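Local coordinates for malonyl CoA-acyl carrier protein transacylase (Bartonella henselae, PDB 3QAT) that probably transfers the malonyl group of malonyl-CoA to the thiol of acyl carrier protein, supplying the chain-extending unit for fatty acid synthesis, at residues 5-11 with 275-281; 38-43 with 113-118; 161-166 with 206-210. All blocks are in the same frame, centred on the assembly; numbering follows the deposited sequence.

Contact 1: residues 5-11 with 275-281; sequences MGAAFTF and VNTLFEI
I281 turns CG1 beside its own backbone N (chi1 -56°), and a second turn of the same sense (chi2 -59°) sets CD1 over the F9 ring. I281 CD1 sits 3.9 Å from the centroid of the F9 ring, almost on the ring normal, a CH-pi contact. F9 meets F279 too: F9 CE1 lies 3.6 Å from F279 CD2, and the two ring planes are steeply inclined. A7 CB touches the edge of the F279 ring at CE2. The CB of I281 packs off-centre on the F11 ring. The two strands are parallel and central in a four-stranded sheet, where 6-11 lies between 93-96 and 275-281. Helix 306-316 covers the face with A7 and F279; helix 263-272 covers the one with A8, V275 and L278. T10 N and T10 OG1 both donate to F279 O, at 2.8 Å and 2.9 Å, the hydroxyl from above the carbonyl plane. F279 N returns a nearly straight bond to A8 O (3.0 Å). A beta bulge between G6 and A7 shifts the pairing by one residue. There G6 O accepts from the backbone N of both N276 and T277, while M5 N reaches N276 OD1 (3.1 Å) at the partly exposed end.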
ATOM      1  N   MET A   5       3.250 -10.204  23.370  1.00 38.11           N
ATOM      2  CA  MET A   5       2.253 -10.860  22.469  1.00 37.39           C
ATOM      3  C   MET A   5       2.718 -10.941  21.002  1.00 35.08           C
ATOM      4  O   MET A   5       3.901 -11.190  20.733  1.00 36.48           O
ATOM      5  CB  MET A   5       0.859 -10.214  22.602  1.00 38.19           C
ATOM      6  CG  MET A   5       0.862  -8.717  22.911  1.00 41.22           C
ATOM      7  SD  MET A   5      -0.787  -7.970  22.860  1.00 48.85           S
ATOM      8  CE  MET A   5      -0.458  -6.325  23.503  1.00 46.85           C
ATOM      9  N   GLY A   6       1.793 -10.724  20.066  1.00 31.55           N
ATOM     10  CA  GLY A   6       1.980 -11.121  18.679  1.00 26.20           C
ATOM     11  C   GLY A   6       2.519 -10.072  17.725  1.00 22.72           C
ATOM     12  O   GLY A   6       2.880  -8.959  18.113  1.00 20.55           O
ATOM     13  N   ALA A   7       2.580 -10.463  16.460  1.00 19.28           N
ATOM     14  CA  ALA A   7       3.180  -9.635  15.416  1.00 17.49           C
ATOM     15  C   ALA A   7       2.237  -9.542  14.236  1.00 15.88           C
ATOM     16  O   ALA A   7       1.447 -10.456  13.962  1.00 15.35           O
ATOM     17  CB  ALA A   7       4.498 -10.254  14.959  1.00 17.39           C
ATOM     18  N   ALA A   8       2.318  -8.411  13.545  1.00 13.07           N
ATOM     19  CA  ALA A   8       1.646  -8.258  12.264  1.00 11.01           C
ATOM     20  C   ALA A   8       2.684  -7.828  11.251  1.00 10.68           C
ATOM     21  O   ALA A   8       3.653  -7.127  11.592  1.00 11.17           O
ATOM     22  CB  ALA A   8       0.528  -7.230  12.356  1.00 11.75           C
ATOM     23  N   PHE A   9       2.489  -8.264  10.009  1.00  9.26           N
ATOM     24  CA  PHE A   9       3.333  -7.776   8.896  1.00  8.80           C
ATOM     25  C   PHE A   9       2.517  -6.758   8.091  1.00  9.20           C
ATOM     26  O   PHE A   9       1.385  -7.047   7.651  1.00  9.29           O
ATOM     27  CB  PHE A   9       3.713  -8.949   7.975  1.00  9.46           C
ATOM     28  CG  PHE A   9       4.889  -9.773   8.440  1.00  9.48           C
ATOM     29  CD1 PHE A   9       5.424  -9.658   9.744  1.00 10.63           C
ATOM     30  CD2 PHE A   9       5.472 -10.688   7.555  1.00 12.04           C
ATOM     31  CE1 PHE A   9       6.513 -10.439  10.135  1.00 11.21           C
ATOM     32  CE2 PHE A   9       6.552 -11.490   7.942  1.00 11.45           C
ATOM     33  CZ  PHE A   9       7.083 -11.363   9.237  1.00 13.36           C
ATOM     34  N   THR A  10       3.116  -5.591   7.834  1.00  8.65           N
ATOM     35  CA  THR A  10       2.459  -4.541   7.048  1.00  9.04           C
ATOM     36  C   THR A  10       3.318  -4.247   5.826  1.00  9.13           C
ATOM     37  O   THR A  10       4.553  -4.348   5.886  1.00  9.62           O
ATOM     38  CB  THR A  10       2.216  -3.238   7.852  1.00  9.65           C
ATOM     39  OG1 THR A  10       3.463  -2.668   8.261  1.00  9.99           O
ATOM     40  CG2 THR A  10       1.346  -3.515   9.106  1.00 10.06           C
ATOM     41  N   PHE A  11       2.656  -3.916   4.717  1.00  6.86           N
ATOM     42  CA  PHE A  11       3.334  -3.806   3.423  1.00  6.60           C
ATOM     43  C   PHE A  11       3.122  -2.436   2.830  1.00  6.76           C
ATOM     44  O   PHE A  11       1.982  -1.991   2.679  1.00  7.09           O
ATOM     45  CB  PHE A  11       2.777  -4.917   2.494  1.00  6.00           C
ATOM     46  CG  PHE A  11       3.138  -6.310   2.959  1.00  7.35           C
ATOM     47  CD1 PHE A  11       2.409  -6.943   3.984  1.00  7.09           C
ATOM     48  CD2 PHE A  11       4.236  -6.969   2.419  1.00  8.28           C
ATOM     49  CE1 PHE A  11       2.767  -8.245   4.417  1.00  8.54           C
ATOM     50  CE2 PHE A  11       4.612  -8.252   2.849  1.00  9.08           C
ATOM     51  CZ  PHE A  11       3.875  -8.895   3.855  1.00  8.47           C
ATOM     52  N   VAL A 275      -1.691  -7.831  19.149  1.00 19.38           N
ATOM     53  CA  VAL A 275      -0.394  -7.568  18.507  1.00 18.78           C
ATOM     54  C   VAL A 275       0.337  -6.390  19.152  1.00 18.43           C
ATOM     55  O   VAL A 275      -0.243  -5.316  19.322  1.00 18.39           O
ATOM     56  CB  VAL A 275      -0.582  -7.310  16.983  1.00 17.36           C
ATOM     57  CG1 VAL A 275       0.723  -6.854  16.320  1.00 18.39           C
ATOM     58  CG2 VAL A 275      -1.127  -8.557  16.282  1.00 17.65           C
ATOM     59  N   ASN A 276       1.608  -6.596  19.488  1.00 18.74           N
ATOM     60  CA  ASN A 276       2.444  -5.531  20.043  1.00 20.66           C
ATOM     61  C   ASN A 276       3.640  -5.117  19.178  1.00 19.53           C
ATOM     62  O   ASN A 276       4.363  -4.191  19.532  1.00 20.47           O
ATOM     63  CB  ASN A 276       2.861  -5.810  21.512  1.00 22.31           C
ATOM     64  CG  ASN A 276       3.822  -7.016  21.686  1.00 26.21           C
ATOM     65  OD1 ASN A 276       4.190  -7.341  22.833  1.00 32.55           O
ATOM     66  ND2 ASN A 276       4.210  -7.686  20.592  1.00 25.54           N
ATOM     67  N   THR A 277       3.840  -5.807  18.051  1.00 18.38           N
ATOM     68  CA  THR A 277       4.973  -5.509  17.188  1.00 16.94           C
ATOM     69  C   THR A 277       4.480  -5.436  15.747  1.00 15.10           C
ATOM     70  O   THR A 277       3.893  -6.385  15.254  1.00 14.51           O
ATOM     71  CB  THR A 277       6.103  -6.567  17.292  1.00 17.80           C
ATOM     72  OG1 THR A 277       6.532  -6.675  18.655  1.00 19.70           O
ATOM     73  CG2 THR A 277       7.309  -6.151  16.460  1.00 18.45           C
ATOM     74  N   LEU A 278       4.728  -4.305  15.098  1.00 14.29           N
ATOM     75  CA  LEU A 278       4.323  -4.121  13.702  1.00 14.00           C
ATOM     76  C   LEU A 278       5.565  -4.062  12.846  1.00 13.46           C
ATOM     77  O   LEU A 278       6.379  -3.143  13.017  1.00 13.83           O
ATOM     78  CB  LEU A 278       3.582  -2.789  13.548  1.00 14.12           C
ATOM     79  CG  LEU A 278       2.242  -2.610  14.252  1.00 18.04           C
ATOM     80  CD1 LEU A 278       1.919  -1.118  14.283  1.00 21.94           C
ATOM     81  CD2 LEU A 278       1.153  -3.347  13.510  1.00 20.38           C
ATOM     82  N   PHE A 279       5.698  -5.008  11.920  1.00 11.84           N
ATOM     83  CA  PHE A 279       6.837  -5.043  11.019  1.00 10.90           C
ATOM     84  C   PHE A 279       6.397  -4.414   9.690  1.00 10.43           C
ATOM     85  O   PHE A 279       5.282  -4.658   9.251  1.00 11.23           O
ATOM     86  CB  PHE A 279       7.280  -6.482  10.764  1.00 10.48           C
ATOM     87  CG  PHE A 279       7.897  -7.147  11.949  1.00 11.99           C
ATOM     88  CD1 PHE A 279       9.224  -6.913  12.279  1.00 15.25           C
ATOM     89  CD2 PHE A 279       7.138  -8.014  12.728  1.00 13.61           C
ATOM     90  CE1 PHE A 279       9.806  -7.567  13.383  1.00 17.58           C
ATOM     91  CE2 PHE A 279       7.694  -8.653  13.819  1.00 16.62           C
ATOM     92  CZ  PHE A 279       9.033  -8.441  14.134  1.00 16.26           C
ATOM     93  N   GLU A 280       7.264  -3.580   9.131  1.00  8.94           N
ATOM     94  CA  GLU A 280       7.103  -3.022   7.772  1.00  8.07           C
ATOM     95  C   GLU A 280       8.043  -3.797   6.831  1.00  8.70           C
ATOM     96  O   GLU A 280       9.276  -3.701   6.935  1.00  9.52           O
ATOM     97  CB  GLU A 280       7.453  -1.521   7.784  1.00  7.53           C
ATOM     98  CG  GLU A 280       7.340  -0.883   6.388  1.00  7.36           C
ATOM     99  CD  GLU A 280       7.404   0.646   6.411  1.00  7.16           C
ATOM    100  OE1 GLU A 280       7.901   1.223   7.430  1.00  8.40           O
ATOM    101  OE2 GLU A 280       6.894   1.259   5.417  1.00  9.09           O
ATOM    102  N   ILE A 281       7.443  -4.547   5.911  1.00  7.57           N
ATOM    103  CA  ILE A 281       8.188  -5.489   5.092  1.00  8.19           C
ATOM    104  C   ILE A 281       8.455  -4.888   3.724  1.00  7.37           C
ATOM    105  O   ILE A 281       7.518  -4.650   2.972  1.00  7.92           O
ATOM    106  CB  ILE A 281       7.361  -6.795   4.896  1.00  7.97           C
ATOM    107  CG1 ILE A 281       6.948  -7.442   6.231  1.00 10.27           C
ATOM    108  CG2 ILE A 281       8.154  -7.800   4.032  1.00  9.75           C
ATOM    109  CD1 ILE A 281       8.140  -7.823   7.142  1.00 13.15           C
TER

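Contact 2: residues 38-43 with 113-118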
ATOM      1  N   GLU A  38      11.566 -13.401 -11.475  1.00  8.56           N
ATOM      2  CA  GLU A  38      10.243 -13.902 -11.805  1.00  8.54           C
ATOM      3  C   GLU A  38       9.297 -12.745 -12.139  1.00  8.27           C
ATOM      4  O   GLU A  38       8.493 -12.857 -13.070  1.00  8.28           O
ATOM      5  CB  GLU A  38       9.655 -14.780 -10.686  1.00  8.42           C
ATOM      6  CG  GLU A  38       8.281 -15.298 -11.094  1.00  9.33           C
ATOM      7  CD  GLU A  38       7.718 -16.384 -10.192  1.00 11.11           C
ATOM      8  OE1 GLU A  38       8.362 -16.742  -9.185  1.00 11.08           O
ATOM      9  OE2 GLU A  38       6.605 -16.845 -10.501  1.00 13.56           O
ATOM     10  N   VAL A  39       9.378 -11.669 -11.356  1.00  8.12           N
ATOM     11  CA  VAL A  39       8.564 -10.494 -11.692  1.00  7.91           C
ATOM     12  C   VAL A  39       8.846  -9.955 -13.110  1.00  8.63           C
ATOM     13  O   VAL A  39       7.905  -9.681 -13.879  1.00  7.83           O
ATOM     14  CB  VAL A  39       8.674  -9.422 -10.599  1.00  7.11           C
ATOM     15  CG1 VAL A  39       8.031  -8.112 -11.078  1.00  8.49           C
ATOM     16  CG2 VAL A  39       7.996  -9.948  -9.330  1.00  7.50           C
ATOM     17  N   ASP A  40      10.123  -9.827 -13.476  1.00  7.63           N
ATOM     18  CA  ASP A  40      10.491  -9.425 -14.848  1.00  8.74           C
ATOM     19  C   ASP A  40       9.863 -10.384 -15.872  1.00  8.92           C
ATOM     20  O   ASP A  40       9.310  -9.962 -16.886  1.00  9.38           O
ATOM     21  CB  ASP A  40      12.013  -9.450 -15.013  1.00  9.47           C
ATOM     22  CG  ASP A  40      12.698  -8.201 -14.469  1.00 10.34           C
ATOM     23  OD1 ASP A  40      12.021  -7.251 -14.011  1.00  9.00           O
ATOM     24  OD2 ASP A  40      13.949  -8.205 -14.483  1.00 12.44           O
ATOM     25  N   ASP A  41       9.985 -11.691 -15.620  1.00  8.44           N
ATOM     26  CA  ASP A  41       9.411 -12.679 -16.546  1.00  8.94           C
ATOM     27  C   ASP A  41       7.903 -12.523 -16.668  1.00  9.05           C
ATOM     28  O   ASP A  41       7.353 -12.523 -17.774  1.00 10.10           O
ATOM     29  CB  ASP A  41       9.751 -14.107 -16.095  1.00  9.80           C
ATOM     30  CG  ASP A  41       9.188 -15.145 -17.036  1.00 11.87           C
ATOM     31  OD1 ASP A  41       9.797 -15.367 -18.093  1.00 14.41           O
ATOM     32  OD2 ASP A  41       8.139 -15.712 -16.724  1.00 13.06           O
ATOM     33  N   ALA A  42       7.249 -12.348 -15.523  1.00  9.11           N
ATOM     34  CA  ALA A  42       5.796 -12.285 -15.455  1.00  8.75           C
ATOM     35  C   ALA A  42       5.259 -11.107 -16.264  1.00  9.16           C
ATOM     36  O   ALA A  42       4.172 -11.187 -16.846  1.00  9.90           O
ATOM     37  CB  ALA A  42       5.339 -12.140 -13.990  1.00  8.64           C
ATOM     38  N   LEU A  43       6.025 -10.018 -16.260  1.00  9.15           N
ATOM     39  CA  LEU A  43       5.650  -8.785 -16.979  1.00  8.80           C
ATOM     40  C   LEU A  43       6.255  -8.657 -18.384  1.00 10.48           C
ATOM     41  O   LEU A  43       5.981  -7.665 -19.092  1.00 11.61           O
ATOM     42  CB  LEU A  43       6.068  -7.555 -16.150  1.00  8.93           C
ATOM     43  CG  LEU A  43       5.413  -7.506 -14.768  1.00  8.79           C
ATOM     44  CD1 LEU A  43       5.904  -6.266 -13.975  1.00  8.41           C
ATOM     45  CD2 LEU A  43       3.870  -7.560 -14.868  1.00 10.06           C
ATOM     46  N   LEU A 113       3.230 -15.392  -7.045  1.00  8.78           N
ATOM     47  CA  LEU A 113       4.051 -14.214  -7.352  1.00  8.28           C
ATOM     48  C   LEU A 113       3.846 -13.702  -8.784  1.00  8.38           C
ATOM     49  O   LEU A 113       3.710 -12.496  -9.011  1.00  8.39           O
ATOM     50  CB  LEU A 113       5.528 -14.526  -7.099  1.00  8.40           C
ATOM     51  CG  LEU A 113       6.496 -13.354  -7.411  1.00  7.34           C
ATOM     52  CD1 LEU A 113       6.254 -12.111  -6.529  1.00  8.59           C
ATOM     53  CD2 LEU A 113       7.917 -13.810  -7.225  1.00 10.03           C
ATOM     54  N   THR A 114       3.805 -14.613  -9.750  1.00  8.66           N
ATOM     55  CA  THR A 114       3.577 -14.198 -11.125  1.00  8.41           C
ATOM     56  C   THR A 114       2.215 -13.490 -11.290  1.00  8.28           C
ATOM     57  O   THR A 114       2.110 -12.437 -11.951  1.00  8.80           O
ATOM     58  CB  THR A 114       3.738 -15.417 -12.081  1.00  9.01           C
ATOM     59  OG1 THR A 114       5.139 -15.591 -12.368  1.00 10.65           O
ATOM     60  CG2 THR A 114       2.972 -15.215 -13.407  1.00  9.25           C
ATOM     61  N   ASP A 115       1.163 -14.046 -10.673  1.00  8.07           N
ATOM     62  CA  ASP A 115      -0.151 -13.423 -10.762  1.00  7.87           C
ATOM     63  C   ASP A 115      -0.207 -12.083 -10.053  1.00  7.84           C
ATOM     64  O   ASP A 115      -0.853 -11.165 -10.529  1.00  7.71           O
ATOM     65  CB  ASP A 115      -1.246 -14.379 -10.257  1.00  8.43           C
ATOM     66  CG  ASP A 115      -1.488 -15.536 -11.221  1.00 11.70           C
ATOM     67  OD1 ASP A 115      -1.046 -15.479 -12.411  1.00 12.87           O
ATOM     68  OD2 ASP A 115      -2.159 -16.510 -10.800  1.00 14.55           O
ATOM     69  N   THR A 116       0.464 -11.978  -8.901  1.00  8.22           N
ATOM     70  CA  THR A 116       0.463 -10.709  -8.169  1.00  7.70           C
ATOM     71  C   THR A 116       1.154  -9.623  -8.982  1.00  7.22           C
ATOM     72  O   THR A 116       0.665  -8.483  -9.060  1.00  7.53           O
ATOM     73  CB  THR A 116       1.158 -10.873  -6.817  1.00  7.36           C
ATOM     74  OG1 THR A 116       0.508 -11.932  -6.083  1.00  7.49           O
ATOM     75  CG2 THR A 116       1.014  -9.574  -5.999  1.00  8.57           C
ATOM     76  N   ALA A 117       2.270  -9.980  -9.625  1.00  7.07           N
ATOM     77  CA  ALA A 117       2.942  -9.007 -10.505  1.00  6.41           C
ATOM     78  C   ALA A 117       2.012  -8.520 -11.618  1.00  6.85           C
ATOM     79  O   ALA A 117       1.905  -7.319 -11.867  1.00  6.52           O
ATOM     80  CB  ALA A 117       4.217  -9.607 -11.100  1.00  7.41           C
ATOM     81  N   ARG A 118       1.324  -9.451 -12.263  1.00  6.78           N
ATOM     82  CA  ARG A 118       0.454  -9.093 -13.360  1.00  6.99           C
ATOM     83  C   ARG A 118      -0.757  -8.300 -12.882  1.00  7.48           C
ATOM     84  O   ARG A 118      -1.161  -7.343 -13.544  1.00  7.92           O
ATOM     85  CB  ARG A 118       0.027 -10.358 -14.130  1.00  7.64           C
ATOM     86  CG  ARG A 118       1.181 -11.004 -14.908  1.00  8.38           C
ATOM     87  CD  ARG A 118       0.746 -12.330 -15.478  1.00 11.56           C
ATOM     88  NE  ARG A 118       1.833 -12.903 -16.252  1.00 13.10           N
ATOM     89  CZ  ARG A 118       1.853 -14.152 -16.696  1.00 17.36           C
ATOM     90  NH1 ARG A 118       0.854 -14.990 -16.409  1.00 16.10           N
ATOM     91  NH2 ARG A 118       2.891 -14.564 -17.415  1.00 19.07           N
TER
HETATM   92  O   HOH W   1       4.412 -17.507  -9.416  1.00 11.01           O
HETATM   93  O   HOH W   2       6.127 -16.223 -14.919  1.00 14.17           O
HETATM   94  O   HOH W   3       4.991 -13.634 -18.899  1.00 15.89           O
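A42 and A117 form the close part of this contact, with their CB atoms 4.0 Å apart. Both are buried and both point at the opposite helix. V39 extends the apolar patch: its CG1 lies against A117 CB, and its CG2 meets L113 CD1 at 3.9 Å. L113 and V39 cross at about a right angle. L43 closes the far end, where its CD2 rests on A117 O. The segments belong to helices 30-43 and 113-129. The axes of segments 38-43 and 113-118 come within 8.7 Å and cross at -59°, consistent with the two small alanines at the crossing. Helix 62-82 packs against the same apolar side, through M70 and R78 on L113 and P67 on L43.

The other side is polar and watered. E38 reaches it with CG anti to the backbone N (chi1 -179°) and an extended chain. T114 OG1 donates to E38 OE2 at 2.7 Å and uses the anti lone pair of that oxygen. Water 1 bridges E38 OE2 and T114 N, though its distance to E38 OE2 is unusually short. Water 2 links D41 OD2 to T114 OG1. R118 lies along this side with its guanidinium over T114 CG2. R118 NE gives A42 O a straight bond of 3.0 Å, with the oxygen in the guanidinium plane. This occupies a carbonyl near the end of helix 30-43. Water 3 sits at the guanidinium edge, accepts from R118 NH2 at 2.7 Å and donates to D41 O. The carboxylate of D41 comes no nearer than 5.4 Å, measured from D41 OD2 to R118 NH2, so the two form no salt bridge, though a weaker long-range attraction is probable.

Contact 3: residues 161-166 with 206-210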
ATOM      1  N   LEU A 161     -16.069  17.036  -7.177  1.00 21.00           N
ATOM      2  CA  LEU A 161     -15.954  15.921  -6.239  1.00 20.10           C
ATOM      3  C   LEU A 161     -14.632  15.984  -5.476  1.00 18.46           C
ATOM      4  O   LEU A 161     -13.579  16.181  -6.090  1.00 18.52           O
ATOM      5  CB  LEU A 161     -16.047  14.577  -6.980  1.00 21.16           C
ATOM      6  CG  LEU A 161     -16.016  13.287  -6.148  1.00 22.01           C
ATOM      7  CD1 LEU A 161     -17.058  13.299  -5.050  1.00 23.12           C
ATOM      8  CD2 LEU A 161     -16.179  12.048  -7.035  1.00 26.23           C
ATOM      9  N   CYS A 162     -14.714  15.853  -4.153  1.00 16.71           N
ATOM     10  CA  CYS A 162     -13.519  15.780  -3.291  1.00 16.27           C
ATOM     11  C   CYS A 162     -13.817  14.806  -2.170  1.00 15.98           C
ATOM     12  O   CYS A 162     -14.841  14.918  -1.494  1.00 16.41           O
ATOM     13  CB  CYS A 162     -13.163  17.165  -2.747  1.00 15.75           C
ATOM     14  SG  CYS A 162     -11.651  17.254  -1.742  1.00 16.56           S
ATOM     15  N   GLN A 163     -12.926  13.833  -1.977  1.00 14.65           N
ATOM     16  CA  GLN A 163     -13.168  12.756  -1.036  1.00 13.97           C
ATOM     17  C   GLN A 163     -11.911  12.487  -0.221  1.00 13.12           C
ATOM     18  O   GLN A 163     -10.810  12.857  -0.636  1.00 12.69           O
ATOM     19  CB  GLN A 163     -13.534  11.476  -1.802  1.00 14.02           C
ATOM     20  CG  GLN A 163     -14.916  11.524  -2.393  1.00 16.27           C
ATOM     21  CD  GLN A 163     -15.181  10.332  -3.280  1.00 18.64           C
ATOM     22  OE1 GLN A 163     -14.588  10.194  -4.331  1.00 19.20           O
ATOM     23  NE2 GLN A 163     -16.090   9.467  -2.851  1.00 24.24           N
ATOM     24  N   ILE A 164     -12.072  11.870   0.944  1.00 13.05           N
ATOM     25  CA  ILE A 164     -10.895  11.391   1.700  1.00 13.08           C
ATOM     26  C   ILE A 164     -10.352  10.113   1.055  1.00 12.31           C
ATOM     27  O   ILE A 164     -11.059   9.093   0.991  1.00 13.90           O
ATOM     28  CB  ILE A 164     -11.229  11.166   3.184  1.00 13.43           C
ATOM     29  CG1 ILE A 164     -11.565  12.515   3.844  1.00 15.32           C
ATOM     30  CG2 ILE A 164     -10.058  10.460   3.904  1.00 14.10           C
ATOM     31  CD1 ILE A 164     -11.922  12.410   5.327  1.00 18.03           C
ATOM     32  N   ALA A 165      -9.111  10.181   0.575  1.00 11.05           N
ATOM     33  CA  ALA A 165      -8.443   9.036  -0.052  1.00 10.60           C
ATOM     34  C   ALA A 165      -7.691   8.176   0.964  1.00 10.68           C
ATOM     35  O   ALA A 165      -7.686   6.954   0.864  1.00 10.25           O
ATOM     36  CB  ALA A 165      -7.476   9.544  -1.110  1.00 10.72           C
ATOM     37  N   ASN A 166      -7.010   8.810   1.915  1.00 11.26           N
ATOM     38  CA  ASN A 166      -6.308   8.038   2.957  1.00 11.59           C
ATOM     39  C   ASN A 166      -6.594   8.695   4.303  1.00 11.87           C
ATOM     40  O   ASN A 166      -6.534   9.935   4.419  1.00 13.17           O
ATOM     41  CB  ASN A 166      -4.784   8.154   2.896  1.00 11.00           C
ATOM     42  CG  ASN A 166      -4.083   7.563   1.667  1.00 10.40           C
ATOM     43  OD1 ASN A 166      -2.855   7.713   1.623  1.00 12.18           O
ATOM     44  ND2 ASN A 166      -4.766   6.865   0.726  1.00 11.69           N
ATOM     45  N   PHE A 206      -6.416   8.991  -7.074  1.00 12.05           N
ATOM     46  CA  PHE A 206      -6.528   7.659  -6.443  1.00 10.48           C
ATOM     47  C   PHE A 206      -7.555   7.699  -5.308  1.00 11.09           C
ATOM     48  O   PHE A 206      -7.724   8.723  -4.605  1.00 10.17           O
ATOM     49  CB  PHE A 206      -5.162   7.215  -5.846  1.00 10.17           C
ATOM     50  CG  PHE A 206      -4.047   7.047  -6.858  1.00 12.12           C
ATOM     51  CD1 PHE A 206      -3.987   5.910  -7.655  1.00 16.97           C
ATOM     52  CD2 PHE A 206      -3.035   7.988  -6.959  1.00 14.70           C
ATOM     53  CE1 PHE A 206      -2.950   5.731  -8.572  1.00 15.56           C
ATOM     54  CE2 PHE A 206      -1.980   7.819  -7.877  1.00 17.43           C
ATOM     55  CZ  PHE A 206      -1.945   6.695  -8.681  1.00 15.70           C
ATOM     56  N   HIS A 207      -8.241   6.575  -5.119  1.00 11.13           N
ATOM     57  CA  HIS A 207      -9.176   6.430  -3.976  1.00 11.34           C
ATOM     58  C   HIS A 207     -10.255   7.485  -3.966  1.00 13.61           C
ATOM     59  O   HIS A 207     -10.607   8.028  -2.912  1.00 13.89           O
ATOM     60  CB  HIS A 207      -8.399   6.361  -2.641  1.00 11.12           C
ATOM     61  CG  HIS A 207      -7.448   5.220  -2.643  1.00 10.76           C
ATOM     62  ND1 HIS A 207      -7.886   3.913  -2.683  1.00 12.97           N
ATOM     63  CD2 HIS A 207      -6.098   5.179  -2.757  1.00 11.28           C
ATOM     64  CE1 HIS A 207      -6.841   3.110  -2.796  1.00 11.14           C
ATOM     65  NE2 HIS A 207      -5.747   3.852  -2.855  1.00 12.81           N
ATOM     66  N   SER A 208     -10.754   7.764  -5.166  1.00 14.04           N
ATOM     67  CA  SER A 208     -11.935   8.588  -5.339  1.00 15.09           C
ATOM     68  C   SER A 208     -12.857   7.887  -6.318  1.00 15.65           C
ATOM     69  O   SER A 208     -12.454   6.923  -6.978  1.00 15.44           O
ATOM     70  CB  SER A 208     -11.588   9.974  -5.875  1.00 15.43           C
ATOM     71  OG  SER A 208     -11.273   9.937  -7.257  1.00 17.87           O
ATOM     72  N   ALA A 209     -14.091   8.389  -6.423  1.00 15.76           N
ATOM     73  CA  ALA A 209     -15.063   7.772  -7.341  1.00 16.71           C
ATOM     74  C   ALA A 209     -14.606   7.860  -8.799  1.00 16.90           C
ATOM     75  O   ALA A 209     -15.070   7.080  -9.650  1.00 17.23           O
ATOM     76  CB  ALA A 209     -16.438   8.409  -7.159  1.00 17.49           C
ATOM     77  N   LEU A 210     -13.701   8.790  -9.099  1.00 16.86           N
ATOM     78  CA  LEU A 210     -13.144   8.939 -10.442  1.00 17.24           C
ATOM     79  C   LEU A 210     -12.355   7.712 -10.919  1.00 16.96           C
ATOM     80  O   LEU A 210     -12.114   7.551 -12.124  1.00 18.08           O
ATOM     81  CB  LEU A 210     -12.273  10.191 -10.546  1.00 17.29           C
ATOM     82  CG  LEU A 210     -12.951  11.553 -10.366  1.00 19.21           C
ATOM     83  CD1 LEU A 210     -11.893  12.631 -10.370  1.00 19.55           C
ATOM     84  CD2 LEU A 210     -13.937  11.824 -11.484  1.00 20.67           C
TER
HETATM   85  O   HOH W   4     -12.644   7.823  -1.112  1.00 19.46           O
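Q163 OE1 accepts from A209 N at 2.8 Å, the one direct hydrogen bond between the two segments. The donor lies in the carbonyl plane of the Q163 amide, on a lone pair, and the N-H points well at the oxygen (157°). Q163 gets there with CG beside its own backbone N (chi1 -73°) and an extended chain. The same oxygen also rests near S208 CA. Next to it, L161 CD2 packs on A209 CB at 3.7 Å.

The A165 methyl meets H207 CB at 3.7 Å and also lies against F206 O. A165 and N166 both face V174, a classic beta bulge in strand 162-169. H207 lies in the loop that leads into helix 212-224. Its NE2 is hydrogen-bonded to S98 OG, and its ND1 to Q256 O. S98 sits in a GxSxG sequence, consistent with the nucleophile elbow of the acyltransferase fold, so the pair is probably the catalytic Ser-His couple of this family.

N166 ND2 donates to A165 O at 2.9 Å, from above that carbonyl plane. This bond, with that between N168 ND2 and N166 OD1, probably fixes the amide beside the imidazole, with N166 ND2 4.1 Å from H207 CD2 and the two planes 56° apart. S208 OG accepts from L210 N in an ST turn and is also bonded to P205 O. Water 4 lies between I164 O and H207 O, 2.9 Å and 2.7 Å from them.

How the contacts relate
Contact 1 pairs the N-terminal strand with strand 275-281, some forty residues before the C-terminus. Both segments of contact 2, and then both of contact 3, fall in the chain between these two strands. The centres of contact 1 and contact 2 lie about 26 Å apart. Those of contact 1 and contact 3 are about 28 Å apart, and those of contact 2 and contact 3 about 29 Å. None touch. Contact 1 belongs to the parallel sheet and contact 3 to the separate mixed sheet, on opposite sides of the chain's centre. Contact 2 is purely helical. Contacts 1 and 3 both reach the probable nucleophile elbow around S98, through the side chains of F11 and H207.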